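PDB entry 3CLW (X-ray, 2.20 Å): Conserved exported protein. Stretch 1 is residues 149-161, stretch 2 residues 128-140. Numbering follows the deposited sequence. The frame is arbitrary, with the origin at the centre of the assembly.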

# COMPACT_ATOMS: atom_id res chain seq x y z
N CYS A 149 20.62 -0.41 -16.85
CA CYS A 149 20.45 0.55 -15.78
C CYS A 149 19.12 1.24 -16.09
O CYS A 149 18.39 0.84 -17.00
CB CYS A 149 21.58 1.57 -15.80
SG CYS A 149 21.70 2.50 -17.35
N ILE A 150 18.83 2.29 -15.34
CA ILE A 150 17.58 3.04 -15.42
C ILE A 150 17.35 3.51 -16.84
O ILE A 150 18.29 3.96 -17.50
CB ILE A 150 17.61 4.22 -14.42
CG1 ILE A 150 16.21 4.85 -14.25
CG2 ILE A 150 18.75 5.23 -14.79
CD1 ILE A 150 16.08 5.80 -13.05
N ASN A 151 16.11 3.38 -17.32
CA ASN A 151 15.74 3.93 -18.62
C ASN A 151 15.53 5.46 -18.50
O ASN A 151 14.39 5.97 -18.61
CB ASN A 151 14.50 3.22 -19.19
CG ASN A 151 14.10 3.74 -20.56
OD1 ASN A 151 14.95 4.00 -21.43
ND2 ASN A 151 12.78 3.89 -20.78
N LEU A 152 16.62 6.16 -18.23
CA LEU A 152 16.65 7.62 -18.05
C LEU A 152 18.02 8.11 -18.49
O LEU A 152 19.03 7.51 -18.18
CB LEU A 152 16.37 8.02 -16.59
CG LEU A 152 16.48 9.50 -16.22
CD1 LEU A 152 15.37 10.34 -16.85
CD2 LEU A 152 16.45 9.67 -14.73
N GLN A 153 18.04 9.19 -19.25
CA GLN A 153 19.30 9.68 -19.74
C GLN A 153 20.18 10.21 -18.61
O GLN A 153 19.67 10.67 -17.57
CB GLN A 153 19.05 10.69 -20.85
CG GLN A 153 18.51 10.01 -22.07
CD GLN A 153 18.23 10.96 -23.19
OE1 GLN A 153 17.79 12.09 -22.97
NE2 GLN A 153 18.51 10.52 -24.42
N ASN A 154 21.49 10.10 -18.80
CA ASN A 154 22.49 10.34 -17.75
C ASN A 154 22.49 11.73 -17.17
O ASN A 154 22.93 11.93 -16.05
CB ASN A 154 23.90 10.08 -18.30
CG ASN A 154 24.45 8.77 -17.85
OD1 ASN A 154 24.08 8.27 -16.77
ND2 ASN A 154 25.36 8.19 -18.65
N ASP A 155 22.05 12.70 -17.95
CA ASP A 155 22.00 14.07 -17.49
C ASP A 155 20.57 14.51 -17.17
O ASP A 155 20.32 15.70 -17.10
CB ASP A 155 22.57 14.97 -18.58
CG ASP A 155 21.72 14.98 -19.83
OD1 ASP A 155 20.98 13.99 -20.07
OD2 ASP A 155 21.77 15.99 -20.57
N LYS A 156 19.65 13.56 -17.01
CA LYS A 156 18.24 13.90 -16.74
C LYS A 156 17.73 13.49 -15.35
O LYS A 156 16.52 13.50 -15.10
CB LYS A 156 17.29 13.37 -17.84
CG LYS A 156 17.72 13.63 -19.29
CD LYS A 156 17.50 15.07 -19.75
CE LYS A 156 17.40 15.14 -21.29
NZ LYS A 156 18.55 14.51 -22.05
N PHE A 157 18.63 13.11 -14.45
CA PHE A 157 18.24 12.82 -13.09
C PHE A 157 17.78 14.11 -12.45
O PHE A 157 16.79 14.11 -11.73
CB PHE A 157 19.35 12.17 -12.27
CG PHE A 157 19.68 10.74 -12.66
CD1 PHE A 157 20.28 10.45 -13.89
CD2 PHE A 157 19.40 9.69 -11.81
CE1 PHE A 157 20.62 9.11 -14.24
CE2 PHE A 157 19.73 8.36 -12.16
CZ PHE A 157 20.35 8.08 -13.37
N ASP A 158 18.45 15.22 -12.75
CA ASP A 158 18.01 16.50 -12.20
C ASP A 158 16.69 16.99 -12.84
O ASP A 158 15.80 17.45 -12.12
CB ASP A 158 19.12 17.55 -12.27
CG ASP A 158 19.55 17.87 -13.69
OD1 ASP A 158 19.59 16.97 -14.56
OD2 ASP A 158 19.85 19.04 -13.93
N ASP A 159 16.58 16.89 -14.17
CA ASP A 159 15.35 17.21 -14.90
C ASP A 159 14.15 16.42 -14.36
O ASP A 159 13.07 16.99 -14.12
CB ASP A 159 15.51 16.93 -16.41
CG ASP A 159 16.68 17.66 -17.01
OD1 ASP A 159 16.47 18.64 -17.73
OD2 ASP A 159 17.82 17.26 -16.76
N PHE A 160 14.33 15.12 -14.19
CA PHE A 160 13.28 14.26 -13.68
C PHE A 160 12.90 14.66 -12.24
O PHE A 160 11.72 14.87 -11.94
CB PHE A 160 13.65 12.79 -13.82
CG PHE A 160 12.59 11.83 -13.39
CD1 PHE A 160 11.23 12.12 -13.58
CD2 PHE A 160 12.94 10.60 -12.83
CE1 PHE A 160 10.24 11.22 -13.19
CE2 PHE A 160 11.96 9.67 -12.44
CZ PHE A 160 10.58 9.99 -12.63
N ALA A 161 13.90 14.79 -11.37
CA ALA A 161 13.65 15.25 -9.99
C ALA A 161 12.91 16.59 -9.98
O ALA A 161 11.98 16.77 -9.17
CB ALA A 161 14.95 15.34 -9.18
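Stretch 2 128-140: FTNSAPYFMTRSA

Stretch 2 (128-140) packs on stretch 1 mostly as loop, tightened by a short 3-10 segment at 134-136; its chain runs counter to stretch 1, so that Ala132 lies near Phe160 (CA to CA 6.4 Å), Thr137 beside Leu152 (CA to CA 4.1 Å) and Arg138 reaches back to Cys149. Together the two bury 728 Å². Arg138, with chi1 m and chi2 t, covers the most surface: its guanidinium meets carbonyl oxygens edge-on, NE donating to Ile150 O (3.0 Å) and NH2 to both Ile150 O (3.2 Å) and Cys149 O (3.0 Å). Met136 works differently. Its carbonyl O accepts a nearly straight hydrogen bond from Gln153 N (3.0 Å, 164°), while its side chain, chi1 m with the rest extended, follows the start of the helix, SD lying 3.8 Å from Phe160 CB and CE 3.9 Å from Asp159 CB. Leu152 CD1 packs against both Met136 CB (3.8 Å) and Ala132 CB (3.6 Å). At Asn151, OD1 accepts from Ser139 N (3.0 Å) and ND2 donates weakly to Ser139 OG (3.1 Å). Ala132 CB sits squarely over the Phe160 ring, 3.8 Å from its centroid, and Pro133 CD approaches Phe160 CD1 at 3.7 Å. Water 2 links Asn151 O (2.8 Å) to Ala132 N (3.2 Å).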

# COMPACT_ATOMS: atom_id res chain seq x y z
N PHE A 128 3.79 8.87 -7.15
CA PHE A 128 4.71 7.83 -7.61
C PHE A 128 4.76 7.76 -9.13
O PHE A 128 3.76 8.04 -9.79
CB PHE A 128 4.46 6.44 -6.97
CG PHE A 128 3.27 5.68 -7.54
CD1 PHE A 128 1.98 5.93 -7.09
CD2 PHE A 128 3.45 4.72 -8.53
CE1 PHE A 128 0.86 5.21 -7.62
CE2 PHE A 128 2.36 4.03 -9.08
CZ PHE A 128 1.05 4.28 -8.60
N THR A 129 5.94 7.40 -9.66
CA THR A 129 6.17 7.19 -11.07
C THR A 129 6.67 5.77 -11.34
O THR A 129 7.43 5.17 -10.53
CB THR A 129 7.22 8.16 -11.66
OG1 THR A 129 8.32 8.31 -10.74
CG2 THR A 129 6.61 9.50 -11.96
N ASN A 130 6.22 5.28 -12.50
CA ASN A 130 6.59 4.03 -13.10
C ASN A 130 7.61 4.23 -14.22
O ASN A 130 8.26 3.28 -14.67
CB ASN A 130 5.36 3.36 -13.68
CG ASN A 130 4.55 2.70 -12.64
OD1 ASN A 130 5.09 2.24 -11.61
ND2 ASN A 130 3.24 2.65 -12.86
N SER A 131 7.74 5.46 -14.67
CA SER A 131 8.77 5.79 -15.65
C SER A 131 8.94 7.29 -15.59
O SER A 131 8.03 8.03 -15.15
CB SER A 131 8.35 5.33 -17.07
OG SER A 131 9.10 5.97 -18.11
N ALA A 132 10.12 7.73 -16.02
CA ALA A 132 10.38 9.14 -16.30
C ALA A 132 9.65 9.45 -17.58
O ALA A 132 9.33 8.55 -18.33
CB ALA A 132 11.90 9.38 -16.43
N PRO A 133 9.34 10.74 -17.81
CA PRO A 133 8.63 11.13 -19.04
C PRO A 133 9.28 10.53 -20.28
O PRO A 133 10.51 10.45 -20.34
CB PRO A 133 8.69 12.67 -19.02
CG PRO A 133 8.75 13.00 -17.57
CD PRO A 133 9.59 11.90 -16.93
N TYR A 134 8.47 10.07 -21.25
CA TYR A 134 9.04 9.33 -22.38
C TYR A 134 10.26 10.02 -23.04
O TYR A 134 11.21 9.35 -23.41
CB TYR A 134 7.97 8.97 -23.42
CG TYR A 134 7.30 10.12 -24.07
CD1 TYR A 134 6.22 10.79 -23.44
CD2 TYR A 134 7.69 10.57 -25.32
CE1 TYR A 134 5.58 11.85 -24.04
CE2 TYR A 134 7.06 11.66 -25.92
CZ TYR A 134 6.01 12.28 -25.28
OH TYR A 134 5.36 13.36 -25.90
N PHE A 135 10.20 11.33 -23.17
CA PHE A 135 11.21 12.10 -23.86
C PHE A 135 12.53 12.27 -23.10
O PHE A 135 13.48 12.83 -23.65
CB PHE A 135 10.64 13.48 -24.27
CG PHE A 135 9.87 14.18 -23.16
CD1 PHE A 135 8.48 14.04 -23.06
CD2 PHE A 135 10.54 14.98 -22.21
CE1 PHE A 135 7.78 14.68 -22.06
CE2 PHE A 135 9.84 15.62 -21.21
CZ PHE A 135 8.46 15.46 -21.13
N MET A 136 12.59 11.80 -21.86
CA MET A 136 13.79 11.86 -21.02
C MET A 136 14.46 10.50 -21.02
O MET A 136 15.52 10.35 -20.45
CB MET A 136 13.42 12.14 -19.54
CG MET A 136 12.98 13.57 -19.21
SD MET A 136 13.06 13.97 -17.43
CE MET A 136 12.14 15.43 -17.60
N THR A 137 13.81 9.50 -21.59
CA THR A 137 14.28 8.12 -21.41
C THR A 137 15.32 7.76 -22.47
O THR A 137 15.51 8.52 -23.42
CB THR A 137 13.12 7.13 -21.49
OG1 THR A 137 12.54 7.21 -22.79
CG2 THR A 137 12.06 7.45 -20.42
N ARG A 138 16.04 6.66 -22.25
CA ARG A 138 17.00 6.15 -23.23
C ARG A 138 16.29 5.54 -24.47
O ARG A 138 16.77 5.68 -25.59
CB ARG A 138 18.00 5.16 -22.59
CG ARG A 138 19.06 5.88 -21.70
CD ARG A 138 20.14 4.99 -21.12
NE ARG A 138 19.61 3.93 -20.24
CZ ARG A 138 19.45 2.65 -20.61
NH1 ARG A 138 19.80 2.25 -21.82
NH2 ARG A 138 18.97 1.75 -19.75
N SER A 139 15.11 4.93 -24.26
CA SER A 139 14.41 4.24 -25.32
C SER A 139 13.41 5.11 -26.08
O SER A 139 12.76 4.64 -27.02
CB SER A 139 13.75 2.97 -24.77
OG SER A 139 12.77 3.28 -23.80
N ALA A 140 13.32 6.38 -25.69
CA ALA A 140 12.29 7.31 -26.16
C ALA A 140 10.84 6.79 -25.90
O ALA A 140 9.92 7.05 -26.69
CB ALA A 140 12.49 7.68 -27.62
O HOH W 1 11.03 3.67 -18.44
O HOH W 2 12.32 5.56 -16.70
O HOH W 3 15.83 14.19 -23.98